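Local coordinates for protein ORF48 (Lactococcus phage TP901-1, PDB 3UH8) that is a structural component of the phage baseplate, its immunoglobulin-like N-terminal domain probably serving to build this host-adhesion organelle, at residues A[77-82]-A[98-103]; A[20-25]-A[30-35]; A[53-58]-A[114-119]; A[6-11]-A[15-20]. All blocks are in the same frame, centred on the assembly; numbering follows the deposited sequence. Where two conformers were deposited one is given.

Contact 1: residues A[77-82]-A[98-103]; sequences GTLKYV and FSFRKQ
Leu79 reaches from strand 78-82 into the two phenylalanines of strand 98-103, and its branched end carries most of this buried contact. The main interaction is a CH-pi contact: methyl CD1 of Leu79 sits over one face of the Phe98 ring, 3.9 Å from the ring centroid and displaced toward the rim, so that Leu79 CD1 is equally near Phe98 CE1 and Phe98 CZ, 3.6 Å from each. With CG wedged between the backbone N and the carbonyl carbon (chi1 64°), the leucine sends both methyls toward the aromatic pair.

The rest is apolar packing. The second methyl, Leu79 CD2, lies between the rings, 4.0 Å from Phe98 CD1 and 4.1 Å from Phe100 CZ, and one leucine thus spans two rings that lie on the same side of their strand. Tyr81 adds only its root: Tyr81 CB lies at the edge of the Phe98 ring, 4.1 Å from Phe98 CE1, while its phenol ring turns away to stack with Phe52 and place its hydroxyl against Glu67 and Ser84.

No hydrogen bond joins the two segments, and their axes are 11.2 Å apart at an angle of 115°, as befits strands that face each other across the interior of an immunoglobulin-like sandwich. The polar groups of strand 98-103 lie elsewhere: Arg101 NE gives Ser99 OG a nearly straight bond of 2.8 Å, in the guanidinium plane, and Arg101 also pairs with Glu66. Around the contact, strand 78-82 runs antiparallel between strands 30-38 and 65-73, whereas strand 92-103 is flanked by strands 49-54 and 112-122.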
loop_
_atom_site.group_PDB
_atom_site.type_symbol
_atom_site.label_atom_id
_atom_site.label_comp_id
_atom_site.label_asym_id
_atom_site.label_seq_id
_atom_site.Cartn_x
_atom_site.Cartn_y
_atom_site.Cartn_z
ATOM N N GLY A 77 -10.917 7.653 -2.634
ATOM C CA GLY A 77 -10.360 6.381 -2.197
ATOM C C GLY A 77 -9.061 5.989 -2.867
ATOM O O GLY A 77 -8.831 4.802 -3.106
ATOM N N THR A 78 -8.198 6.979 -3.175
ATOM C CA THR A 78 -6.909 6.718 -3.819
ATOM C C THR A 78 -5.724 7.119 -2.960
ATOM O O THR A 78 -5.832 8.016 -2.122
ATOM C CB THR A 78 -6.814 7.347 -5.216
ATOM O OG1 THR A 78 -6.881 8.769 -5.116
ATOM C CG2 THR A 78 -7.856 6.818 -6.179
ATOM N N LEU A 79 -4.586 6.450 -3.183
ATOM C CA LEU A 79 -3.330 6.730 -2.494
ATOM C C LEU A 79 -2.128 6.499 -3.405
ATOM O O LEU A 79 -2.195 5.688 -4.334
ATOM C CB LEU A 79 -3.200 5.950 -1.162
ATOM C CG LEU A 79 -3.146 4.411 -1.200
ATOM C CD1 LEU A 79 -1.727 3.911 -1.417
ATOM C CD2 LEU A 79 -3.661 3.835 0.095
ATOM N N LYS A 80 -1.024 7.190 -3.112
ATOM C CA LYS A 80 0.227 7.056 -3.838
ATOM C C LYS A 80 1.338 6.798 -2.824
ATOM O O LYS A 80 1.649 7.676 -2.017
ATOM C CB LYS A 80 0.505 8.312 -4.688
ATOM C CG LYS A 80 1.768 8.225 -5.536
ATOM C CD LYS A 80 2.008 9.511 -6.301
ATOM C CE LYS A 80 3.312 9.476 -7.054
ATOM N NZ LYS A 80 3.481 10.675 -7.911
ATOM N N TYR A 81 1.897 5.578 -2.834
ATOM C CA TYR A 81 2.988 5.208 -1.934
ATOM C C TYR A 81 4.297 5.104 -2.719
ATOM O O TYR A 81 4.369 4.331 -3.669
ATOM C CB TYR A 81 2.686 3.896 -1.161
ATOM C CG TYR A 81 3.922 3.274 -0.542
ATOM C CD1 TYR A 81 4.523 3.831 0.581
ATOM C CD2 TYR A 81 4.532 2.165 -1.127
ATOM C CE1 TYR A 81 5.692 3.296 1.119
ATOM C CE2 TYR A 81 5.700 1.618 -0.596
ATOM C CZ TYR A 81 6.283 2.194 0.520
ATOM O OH TYR A 81 7.431 1.654 1.042
ATOM N N VAL A 82 5.327 5.851 -2.296
ATOM C CA VAL A 82 6.651 5.817 -2.930
ATOM C C VAL A 82 7.450 4.691 -2.273
ATOM O O VAL A 82 7.660 4.723 -1.057
ATOM C CB VAL A 82 7.378 7.192 -2.872
ATOM C CG1 VAL A 82 8.786 7.108 -3.470
ATOM C CG2 VAL A 82 6.564 8.274 -3.579
ATOM N N PHE A 98 -2.389 -2.159 3.323
ATOM C CA PHE A 98 -2.591 -0.774 3.742
ATOM C C PHE A 98 -3.520 -0.692 4.941
ATOM O O PHE A 98 -4.618 -1.243 4.905
ATOM C CB PHE A 98 -3.094 0.106 2.587
ATOM C CG PHE A 98 -2.054 0.362 1.524
ATOM C CD1 PHE A 98 -1.047 1.302 1.725
ATOM C CD2 PHE A 98 -2.066 -0.344 0.333
ATOM C CE1 PHE A 98 -0.068 1.520 0.752
ATOM C CE2 PHE A 98 -1.094 -0.117 -0.647
ATOM C CZ PHE A 98 -0.100 0.813 -0.430
ATOM N N SER A 99 -3.063 -0.022 6.007
ATOM C CA SER A 99 -3.800 0.179 7.253
ATOM C C SER A 99 -4.171 1.658 7.386
ATOM O O SER A 99 -3.318 2.525 7.193
ATOM C CB SER A 99 -2.961 -0.284 8.440
ATOM O OG SER A 99 -3.539 0.083 9.681
ATOM N N PHE A 100 -5.446 1.940 7.695
ATOM C CA PHE A 100 -5.973 3.301 7.821
ATOM C C PHE A 100 -6.187 3.621 9.284
ATOM O O PHE A 100 -6.916 2.907 9.976
ATOM C CB PHE A 100 -7.244 3.473 6.970
ATOM C CG PHE A 100 -7.011 3.169 5.504
ATOM C CD1 PHE A 100 -7.060 1.861 5.030
ATOM C CD2 PHE A 100 -6.697 4.184 4.608
ATOM C CE1 PHE A 100 -6.815 1.579 3.686
ATOM C CE2 PHE A 100 -6.461 3.899 3.260
ATOM C CZ PHE A 100 -6.509 2.597 2.812
ATOM N N ARG A 101 -5.470 4.649 9.778
ATOM C CA ARG A 101 -5.439 4.994 11.198
ATOM C C ARG A 101 -5.757 6.446 11.545
ATOM O O ARG A 101 -5.563 7.349 10.730
ATOM C CB ARG A 101 -4.069 4.599 11.804
ATOM C CG ARG A 101 -3.518 3.278 11.267
ATOM C CD ARG A 101 -2.215 2.822 11.876
ATOM N NE ARG A 101 -1.845 1.521 11.322
ATOM C CZ ARG A 101 -0.708 0.881 11.574
ATOM N NH1 ARG A 101 0.199 1.421 12.378
ATOM N NH2 ARG A 101 -0.466 -0.299 11.020
ATOM N N LYS A 102 -6.224 6.662 12.792
ATOM C CA LYS A 102 -6.499 7.982 13.364
ATOM C C LYS A 102 -5.812 8.117 14.732
ATOM O O LYS A 102 -5.671 7.123 15.452
ATOM C CB LYS A 102 -8.013 8.292 13.388
ATOM C CG LYS A 102 -8.714 8.212 14.736
ATOM C CD LYS A 102 -10.140 7.740 14.563
ATOM C CE LYS A 102 -11.144 8.680 15.162
ATOM N NZ LYS A 102 -12.498 8.071 15.178
ATOM N N GLN A 103 -5.385 9.337 15.084
ATOM C CA GLN A 103 -4.674 9.626 16.319
ATOM C C GLN A 103 -5.539 9.988 17.497
ATOM O O GLN A 103 -6.415 10.855 17.412
ATOM C CB GLN A 103 -3.612 10.677 16.086
ATOM C CG GLN A 103 -2.249 10.071 15.964
ATOM C CD GLN A 103 -1.190 11.101 16.183
ATOM O OE1 GLN A 103 -1.226 12.185 15.604
ATOM N NE2 GLN A 103 -0.236 10.805 17.047
#

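Contact 2: residues A[20-25]-A[30-35]; sequences VKLRHA and QAIVAQ
Strand 21-23 and strand 30-35 run roughly antiparallel, at 157°, but their axes stay 8.4 Å apart and side chains rather than paired backbones bridge them. Gln30 makes the polar link. Its chain is extended beyond CG, and the terminal amide docks on the main chain of Arg23 with two hydrogen bonds: Arg23 N donates to Gln30 OE1 at 2.6 Å, and Gln30 NE2 donates to Arg23 O at 2.7 Å. Each donor meets a lone pair in the plane of the accepting carbonyl, and the pair of bonds fixes the rotation of the amide. The glutamine thus occupies a backbone edge much as a neighbouring strand would.

In the immunoglobulin-like fold of this domain, strand 21-23 pairs in parallel with strand 112-122, while strand 30-38 belongs with strands 2-9 and 78-82; the contact therefore joins strands that are not paired with each other. Further along, Ile32 was modelled in two conformers; in the one given, Val20 CG1 packs against Ile32 CG1 at 4.1 Å, a contact that may differ in the other. Leu22 also lays CD2 beside the aliphatic part of Gln30. The exposed Arg23 bends at chi3 (-60°), and its guanidinium forms a salt bridge through NE with Asp26 in the connecting turn.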
loop_
_atom_site.group_PDB
_atom_site.type_symbol
_atom_site.label_atom_id
_atom_site.label_comp_id
_atom_site.label_asym_id
_atom_site.label_seq_id
_atom_site.Cartn_x
_atom_site.Cartn_y
_atom_site.Cartn_z
ATOM N N VAL A 20 2.604 -5.869 -10.052
ATOM C CA VAL A 20 3.512 -4.754 -9.771
ATOM C C VAL A 20 4.942 -5.289 -9.769
ATOM O O VAL A 20 5.276 -6.136 -8.941
ATOM C CB VAL A 20 3.153 -4.014 -8.448
ATOM C CG1 VAL A 20 4.218 -2.983 -8.069
ATOM C CG2 VAL A 20 1.783 -3.352 -8.543
ATOM N N LYS A 21 5.776 -4.799 -10.701
ATOM C CA LYS A 21 7.175 -5.212 -10.823
ATOM C C LYS A 21 8.118 -4.037 -10.580
ATOM O O LYS A 21 8.307 -3.192 -11.459
ATOM C CB LYS A 21 7.445 -5.896 -12.174
ATOM C CG LYS A 21 6.732 -7.228 -12.330
ATOM C CD LYS A 21 7.026 -7.882 -13.661
ATOM C CE LYS A 21 6.417 -9.259 -13.736
ATOM N NZ LYS A 21 6.701 -9.914 -15.036
ATOM N N LEU A 22 8.683 -3.975 -9.366
ATOM C CA LEU A 22 9.599 -2.909 -8.961
ATOM C C LEU A 22 11.064 -3.280 -9.223
ATOM O O LEU A 22 11.378 -4.456 -9.421
ATOM C CB LEU A 22 9.378 -2.517 -7.483
ATOM C CG LEU A 22 7.963 -2.086 -7.048
ATOM C CD1 LEU A 22 7.917 -1.797 -5.562
ATOM C CD2 LEU A 22 7.481 -0.861 -7.807
ATOM N N ARG A 23 11.949 -2.269 -9.257
ATOM C CA ARG A 23 13.382 -2.448 -9.489
ATOM C C ARG A 23 14.166 -2.100 -8.238
ATOM O O ARG A 23 14.013 -1.011 -7.685
ATOM C CB ARG A 23 13.864 -1.644 -10.702
ATOM C CG ARG A 23 13.417 -2.241 -12.032
ATOM C CD ARG A 23 13.505 -1.239 -13.165
ATOM N NE ARG A 23 12.660 -0.072 -12.919
ATOM C CZ ARG A 23 11.973 0.576 -13.855
ATOM N NH1 ARG A 23 12.017 0.177 -15.118
ATOM N NH2 ARG A 23 11.231 1.624 -13.529
ATOM N N HIS A 24 14.988 -3.053 -7.792
ATOM C CA HIS A 24 15.802 -3.002 -6.581
ATOM C C HIS A 24 16.725 -1.780 -6.384
ATOM O O HIS A 24 16.602 -1.091 -5.367
ATOM C CB HIS A 24 16.541 -4.338 -6.392
ATOM C CG HIS A 24 17.719 -4.262 -5.478
ATOM N ND1 HIS A 24 17.563 -4.103 -4.117
ATOM C CD2 HIS A 24 19.039 -4.290 -5.770
ATOM C CE1 HIS A 24 18.787 -4.055 -3.624
ATOM N NE2 HIS A 24 19.708 -4.166 -4.583
ATOM N N ALA A 25 17.656 -1.535 -7.321
ATOM C CA ALA A 25 18.629 -0.444 -7.202
ATOM C C ALA A 25 18.335 0.765 -8.102
ATOM O O ALA A 25 19.263 1.484 -8.491
ATOM C CB ALA A 25 20.035 -0.980 -7.457
ATOM N N GLN A 30 9.843 5.206 -7.604
ATOM C CA GLN A 30 8.928 4.118 -7.962
ATOM C C GLN A 30 7.753 4.178 -7.004
ATOM O O GLN A 30 7.946 4.108 -5.791
ATOM C CB GLN A 30 9.620 2.750 -7.861
ATOM C CG GLN A 30 10.759 2.542 -8.845
ATOM C CD GLN A 30 11.398 1.198 -8.641
ATOM O OE1 GLN A 30 11.113 0.242 -9.359
ATOM N NE2 GLN A 30 12.251 1.090 -7.636
ATOM N N ALA A 31 6.540 4.337 -7.538
ATOM C CA ALA A 31 5.364 4.456 -6.691
ATOM C C ALA A 31 4.219 3.525 -7.042
ATOM O O ALA A 31 4.007 3.214 -8.217
ATOM C CB ALA A 31 4.878 5.900 -6.676
ATOM N N ILE A 32 3.483 3.084 -6.002
ATOM C CA ILE A 32 2.304 2.222 -6.133
ATOM C C ILE A 32 1.058 3.105 -5.954
ATOM O O ILE A 32 0.849 3.657 -4.871
ATOM C CB ILE A 32 2.323 1.006 -5.151
ATOM C CG1 ILE A 32 3.497 0.041 -5.464
ATOM C CG2 ILE A 32 0.969 0.256 -5.165
ATOM C CD1 ILE A 32 3.787 -1.049 -4.380
ATOM N N VAL A 33 0.275 3.270 -7.022
ATOM C CA VAL A 33 -0.952 4.062 -7.009
ATOM C C VAL A 33 -2.074 3.061 -6.736
ATOM O O VAL A 33 -2.255 2.119 -7.507
ATOM C CB VAL A 33 -1.160 4.882 -8.314
ATOM C CG1 VAL A 33 -2.397 5.773 -8.212
ATOM C CG2 VAL A 33 0.074 5.723 -8.639
ATOM N N ALA A 34 -2.761 3.206 -5.599
ATOM C CA ALA A 34 -3.804 2.251 -5.233
ATOM C C ALA A 34 -5.199 2.840 -5.077
ATOM O O ALA A 34 -5.368 3.872 -4.429
ATOM C CB ALA A 34 -3.405 1.481 -3.982
ATOM N N GLN A 35 -6.199 2.162 -5.672
ATOM C CA GLN A 35 -7.616 2.515 -5.563
ATOM C C GLN A 35 -8.201 1.628 -4.450
ATOM O O GLN A 35 -8.217 0.404 -4.590
ATOM C CB GLN A 35 -8.345 2.300 -6.912
ATOM C CG GLN A 35 -9.868 2.382 -6.810
ATOM C CD GLN A 35 -10.410 3.714 -7.240
ATOM O OE1 GLN A 35 -10.537 3.996 -8.436
ATOM N NE2 GLN A 35 -10.782 4.545 -6.278
#

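Contact 3: residues A[53-58]-A[114-119]; sequences CLMAQE and TRTFHY
Leu54 and Met55, where strand 49-54 gives way to loop, meet Tyr119 and Thr116 of segment 114-119 in two separate touches, with no hydrogen bond between the segments.

The buried touch is between Leu54 and Tyr119, whose side chains cross at about a right angle. Methyl CD1 of Leu54 lies 3.3 Å from the phenolic oxygen OH of Tyr119 and 4.1 Å from its CZ, so the leucine meets the hydroxyl end of the ring rather than its middle. CG of Tyr119 stands between the backbone N and the carbonyl carbon (chi1 71°), and from there the ring stretches across to the leucine.

The second touch lies at the surface. Met55 carries CG anti to its carbonyl carbon (chi1 -77°) and continues extended through chi2 (-179°), which brings Met55 SD 3.8 Å from Thr116 CG2; the bend at chi3 moves only the terminal methyl CE. The threonine presents its methyl here, while its OG1 is hydrogen-bonded to Glu95 on the intervening strand 92-103.

That strand lies between the two segments in the immunoglobulin-like sheet, with backbone bonds from Met55 to Glu95 and from Thr114 to Phe98; the contact reaches over it. The chemistry is accordingly that of van der Waals packing: each polar end is satisfied elsewhere, the phenol by the carbonyl of Ala87 in helix 85-89, and a hydroxyl tied down in this way can lie against a leucine methyl without being left unpaired.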
loop_
_atom_site.group_PDB
_atom_site.type_symbol
_atom_site.label_atom_id
_atom_site.label_comp_id
_atom_site.label_asym_id
_atom_site.label_seq_id
_atom_site.Cartn_x
_atom_site.Cartn_y
_atom_site.Cartn_z
ATOM N N CYS A 53 2.151 -1.213 5.276
ATOM C CA CYS A 53 2.630 -2.247 6.185
ATOM C C CYS A 53 3.224 -3.408 5.395
ATOM O O CYS A 53 2.486 -4.221 4.838
ATOM C CB CYS A 53 1.522 -2.704 7.132
ATOM S SG CYS A 53 0.789 -1.376 8.121
ATOM N N LEU A 54 4.564 -3.441 5.301
ATOM C CA LEU A 54 5.286 -4.507 4.611
ATOM C C LEU A 54 5.415 -5.672 5.571
ATOM O O LEU A 54 5.823 -5.485 6.727
ATOM C CB LEU A 54 6.670 -4.048 4.102
ATOM C CG LEU A 54 7.609 -5.135 3.527
ATOM C CD1 LEU A 54 7.130 -5.655 2.169
ATOM C CD2 LEU A 54 9.022 -4.632 3.429
ATOM N N MET A 55 5.086 -6.884 5.134
ATOM C CA MET A 55 5.158 -8.034 5.999
ATOM C C MET A 55 6.510 -8.750 5.990
ATOM O O MET A 55 7.132 -8.899 4.939
ATOM C CB MET A 55 4.007 -8.988 5.708
ATOM C CG MET A 55 2.687 -8.520 6.282
ATOM S SD MET A 55 1.323 -9.648 5.965
ATOM C CE MET A 55 1.657 -10.923 7.182
ATOM N N ALA A 56 6.959 -9.093 7.195
ATOM C CA ALA A 56 8.204 -9.844 7.383
ATOM C C ALA A 56 7.939 -11.293 7.007
ATOM O O ALA A 56 6.940 -11.887 7.430
ATOM C CB ALA A 56 8.657 -9.768 8.831
ATOM N N GLN A 57 8.835 -11.855 6.194
ATOM C CA GLN A 57 8.758 -13.252 5.785
ATOM C C GLN A 57 9.628 -14.090 6.716
ATOM O O GLN A 57 10.546 -13.572 7.358
ATOM C CB GLN A 57 9.096 -13.456 4.289
ATOM C CG GLN A 57 10.519 -13.093 3.842
ATOM C CD GLN A 57 10.837 -11.610 3.794
ATOM O OE1 GLN A 57 9.962 -10.738 3.887
ATOM N NE2 GLN A 57 12.118 -11.292 3.694
ATOM N N GLU A 58 9.295 -15.373 6.813
ATOM C CA GLU A 58 9.926 -16.376 7.659
ATOM C C GLU A 58 11.379 -16.704 7.282
ATOM O O GLU A 58 11.651 -17.365 6.281
ATOM C CB GLU A 58 9.014 -17.625 7.778
ATOM C CG GLU A 58 8.669 -18.373 6.483
ATOM C CD GLU A 58 7.941 -17.693 5.329
ATOM O OE1 GLU A 58 7.402 -16.576 5.510
ATOM O OE2 GLU A 58 7.900 -18.300 4.235
ATOM N N THR A 114 -6.795 -2.821 4.363
ATOM C CA THR A 114 -7.004 -3.567 3.125
ATOM C C THR A 114 -6.546 -4.996 3.393
ATOM O O THR A 114 -5.873 -5.268 4.395
ATOM C CB THR A 114 -6.170 -2.989 1.949
ATOM O OG1 THR A 114 -4.774 -3.202 2.185
ATOM C CG2 THR A 114 -6.458 -1.521 1.659
ATOM N N ARG A 115 -6.868 -5.899 2.480
ATOM C CA ARG A 115 -6.413 -7.272 2.588
ATOM C C ARG A 115 -5.046 -7.342 1.936
ATOM O O ARG A 115 -4.714 -6.454 1.145
ATOM C CB ARG A 115 -7.425 -8.208 1.945
ATOM C CG ARG A 115 -8.650 -8.337 2.844
ATOM C CD ARG A 115 -9.792 -9.096 2.215
ATOM N NE ARG A 115 -9.351 -10.355 1.618
ATOM C CZ ARG A 115 -9.623 -11.558 2.109
ATOM N NH1 ARG A 115 -10.362 -11.684 3.204
ATOM N NH2 ARG A 115 -9.181 -12.647 1.494
ATOM N N THR A 116 -4.220 -8.339 2.311
ATOM C CA THR A 116 -2.866 -8.462 1.763
ATOM C C THR A 116 -2.847 -8.621 0.248
ATOM O O THR A 116 -3.784 -9.158 -0.345
ATOM C CB THR A 116 -2.032 -9.557 2.452
ATOM O OG1 THR A 116 -2.587 -10.843 2.179
ATOM C CG2 THR A 116 -1.859 -9.334 3.943
ATOM N N PHE A 117 -1.785 -8.111 -0.364
ATOM C CA PHE A 117 -1.527 -8.186 -1.791
ATOM C C PHE A 117 -0.042 -8.430 -1.966
ATOM O O PHE A 117 0.743 -8.202 -1.038
ATOM C CB PHE A 117 -1.969 -6.896 -2.505
ATOM C CG PHE A 117 -1.119 -5.671 -2.246
ATOM C CD1 PHE A 117 -1.352 -4.867 -1.138
ATOM C CD2 PHE A 117 -0.110 -5.304 -3.128
ATOM C CE1 PHE A 117 -0.565 -3.736 -0.897
ATOM C CE2 PHE A 117 0.675 -4.173 -2.888
ATOM C CZ PHE A 117 0.440 -3.395 -1.775
ATOM N N HIS A 118 0.348 -8.865 -3.159
ATOM C CA HIS A 118 1.741 -9.125 -3.451
ATOM C C HIS A 118 2.278 -8.222 -4.535
ATOM O O HIS A 118 1.537 -7.808 -5.427
ATOM C CB HIS A 118 1.943 -10.588 -3.846
ATOM C CG HIS A 118 1.768 -11.556 -2.716
ATOM N ND1 HIS A 118 0.526 -12.087 -2.411
ATOM C CD2 HIS A 118 2.689 -12.095 -1.885
ATOM C CE1 HIS A 118 0.729 -12.910 -1.394
ATOM N NE2 HIS A 118 2.016 -12.950 -1.046
ATOM N N TYR A 119 3.581 -7.931 -4.456
ATOM C CA TYR A 119 4.331 -7.172 -5.447
ATOM C C TYR A 119 5.704 -7.815 -5.609
ATOM O O TYR A 119 6.202 -8.449 -4.674
ATOM C CB TYR A 119 4.396 -5.664 -5.123
ATOM C CG TYR A 119 5.271 -5.276 -3.951
ATOM C CD1 TYR A 119 6.601 -4.912 -4.137
ATOM C CD2 TYR A 119 4.745 -5.188 -2.664
ATOM C CE1 TYR A 119 7.402 -4.517 -3.066
ATOM C CE2 TYR A 119 5.535 -4.789 -1.585
ATOM C CZ TYR A 119 6.864 -4.452 -1.792
ATOM O OH TYR A 119 7.655 -4.080 -0.737
#

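Contact 4: residues A[6-11]-A[15-20]; sequences ITLSTT and NNIGIV
This is an apolar contact between an edge strand and the loop that follows it: in the immunoglobulin-like domain, strand 2-9 pairs in parallel with strand 30-38, and segment 15-20 returns past it on the way to strand 21-23. No hydrogen bond crosses between the two segments. The chains come nearest at Ile6 and Gly18, whose CA atoms are 6.0 Å apart.

Ile6 points its two branches at different parts of the loop, with its CG1 branch between the backbone N and the carbonyl carbon (chi1 56°). The longer arm ends at Ile6 CD1, 3.7 Å from Ile17 CD1, while Ile6 CG2 packs on Val20 CG2 at 3.8 Å, the two side chains crossing at about a right angle. The same CG2 of Ile6 also rests 3.5 Å from Gly18 O, so the loop backbone itself closes part of the surface over the isoleucine.

Ile17 lies partly at the surface and covers the strand from the loop side; beyond the two segments it also meets Phe117 of strand 112-122, as does Leu8. Methyl CG2 of Ile17 touches Leu8 CD2 at 4.1 Å. On the strand backbone, Ile17 CG2 comes within 3.3 Å of the carbonyl oxygen O of Thr7.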
loop_
_atom_site.group_PDB
_atom_site.type_symbol
_atom_site.label_atom_id
_atom_site.label_comp_id
_atom_site.label_asym_id
_atom_site.label_seq_id
_atom_site.Cartn_x
_atom_site.Cartn_y
_atom_site.Cartn_z
ATOM N N ILE A 6 -3.066 -0.218 -9.184
ATOM C CA ILE A 6 -3.808 -1.404 -8.739
ATOM C C ILE A 6 -5.031 -1.002 -7.901
ATOM O O ILE A 6 -5.032 0.063 -7.281
ATOM C CB ILE A 6 -2.919 -2.445 -7.985
ATOM C CG1 ILE A 6 -2.195 -1.832 -6.759
ATOM C CG2 ILE A 6 -1.963 -3.190 -8.931
ATOM C CD1 ILE A 6 -1.761 -2.840 -5.721
ATOM N N THR A 7 -6.058 -1.866 -7.877
ATOM C CA THR A 7 -7.278 -1.661 -7.094
ATOM C C THR A 7 -7.260 -2.662 -5.932
ATOM O O THR A 7 -7.220 -3.872 -6.169
ATOM C CB THR A 7 -8.529 -1.792 -7.983
ATOM O OG1 THR A 7 -8.350 -1.030 -9.178
ATOM C CG2 THR A 7 -9.800 -1.349 -7.273
ATOM N N LEU A 8 -7.271 -2.159 -4.687
ATOM C CA LEU A 8 -7.231 -3.010 -3.498
ATOM C C LEU A 8 -8.531 -3.014 -2.716
ATOM O O LEU A 8 -9.102 -1.955 -2.454
ATOM C CB LEU A 8 -6.042 -2.653 -2.588
ATOM C CG LEU A 8 -4.654 -2.829 -3.204
ATOM C CD1 LEU A 8 -3.604 -2.169 -2.364
ATOM C CD2 LEU A 8 -4.322 -4.297 -3.430
ATOM N N SER A 9 -8.982 -4.218 -2.329
ATOM C CA SER A 9 -10.217 -4.438 -1.585
ATOM C C SER A 9 -9.990 -4.706 -0.093
ATOM O O SER A 9 -8.947 -5.238 0.297
ATOM C CB SER A 9 -11.024 -5.570 -2.212
ATOM O OG SER A 9 -12.254 -5.768 -1.537
ATOM N N THR A 10 -10.989 -4.341 0.729
ATOM C CA THR A 10 -10.986 -4.549 2.183
ATOM C C THR A 10 -11.839 -5.771 2.536
ATOM O O THR A 10 -11.633 -6.397 3.578
ATOM C CB THR A 10 -11.473 -3.294 2.921
ATOM O OG1 THR A 10 -12.833 -3.033 2.569
ATOM C CG2 THR A 10 -10.612 -2.071 2.640
ATOM N N THR A 11 -12.800 -6.085 1.660
ATOM C CA THR A 11 -13.717 -7.214 1.783
ATOM C C THR A 11 -13.190 -8.439 1.031
ATOM O O THR A 11 -13.151 -9.533 1.591
ATOM C CB THR A 11 -15.113 -6.822 1.242
ATOM O OG1 THR A 11 -14.982 -6.428 -0.123
ATOM C CG2 THR A 11 -15.782 -5.707 2.035
ATOM N N ASN A 15 -5.600 -11.138 -4.737
ATOM C CA ASN A 15 -4.769 -12.012 -5.585
ATOM C C ASN A 15 -4.979 -11.850 -7.111
ATOM O O ASN A 15 -4.184 -12.388 -7.888
ATOM C CB ASN A 15 -4.968 -13.478 -5.177
ATOM C CG ASN A 15 -6.390 -13.969 -5.313
ATOM O OD1 ASN A 15 -7.324 -13.402 -4.745
ATOM N ND2 ASN A 15 -6.589 -15.025 -6.085
ATOM N N ASN A 16 -6.040 -11.139 -7.537
ATOM C CA ASN A 16 -6.370 -10.946 -8.954
ATOM C C ASN A 16 -5.846 -9.635 -9.559
ATOM O O ASN A 16 -5.958 -9.438 -10.773
ATOM C CB ASN A 16 -7.879 -11.081 -9.166
ATOM N N ILE A 17 -5.253 -8.759 -8.723
ATOM C CA ILE A 17 -4.695 -7.446 -9.096
ATOM C C ILE A 17 -3.599 -7.539 -10.169
ATOM O O ILE A 17 -3.038 -8.617 -10.384
ATOM C CB ILE A 17 -4.190 -6.667 -7.839
ATOM C CG1 ILE A 17 -2.944 -7.343 -7.198
ATOM C CG2 ILE A 17 -5.320 -6.451 -6.826
ATOM C CD1 ILE A 17 -2.095 -6.487 -6.296
ATOM N N GLY A 18 -3.294 -6.402 -10.799
ATOM C CA GLY A 18 -2.227 -6.287 -11.789
ATOM C C GLY A 18 -0.880 -6.550 -11.144
ATOM O O GLY A 18 -0.691 -6.244 -9.962
ATOM N N ILE A 19 0.045 -7.166 -11.891
ATOM C CA ILE A 19 1.360 -7.519 -11.356
ATOM C C ILE A 19 2.318 -6.325 -11.286
ATOM O O ILE A 19 2.771 -5.829 -12.318
ATOM C CB ILE A 19 1.956 -8.802 -12.009
ATOM C CG1 ILE A 19 0.968 -9.992 -11.859
ATOM C CG2 ILE A 19 3.331 -9.141 -11.405
ATOM C CD1 ILE A 19 1.285 -11.254 -12.656
ATOM N N VAL A 20 2.604 -5.869 -10.052
ATOM C CA VAL A 20 3.512 -4.754 -9.771
ATOM C C VAL A 20 4.942 -5.289 -9.769
ATOM O O VAL A 20 5.276 -6.136 -8.941
ATOM C CB VAL A 20 3.153 -4.014 -8.448
ATOM C CG1 VAL A 20 4.218 -2.983 -8.069
ATOM C CG2 VAL A 20 1.783 -3.352 -8.543
#

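In the fold
Along the chain contact 4 comes first and contact 2 follows, the two sharing Val20; contact 1 comes later and is nested inside the loop closed by contact 3. The centres lie 12 to 15 Å apart, and every pair touches. Strand 30-38 joins three of them, pairing with strand 78-82 of contact 1 and strand 2-9 of contact 4, while strand 112-122 brings contact 3 beside strand 21-23 of contact 2. Phe98 of contact 1 packs on both Phe117 and Leu8, linking contacts 3 and 4. Together they tie the strands of one compact, mostly beta, immunoglobulin-like domain around a largely buried interior, consistent with a structural part of the baseplate.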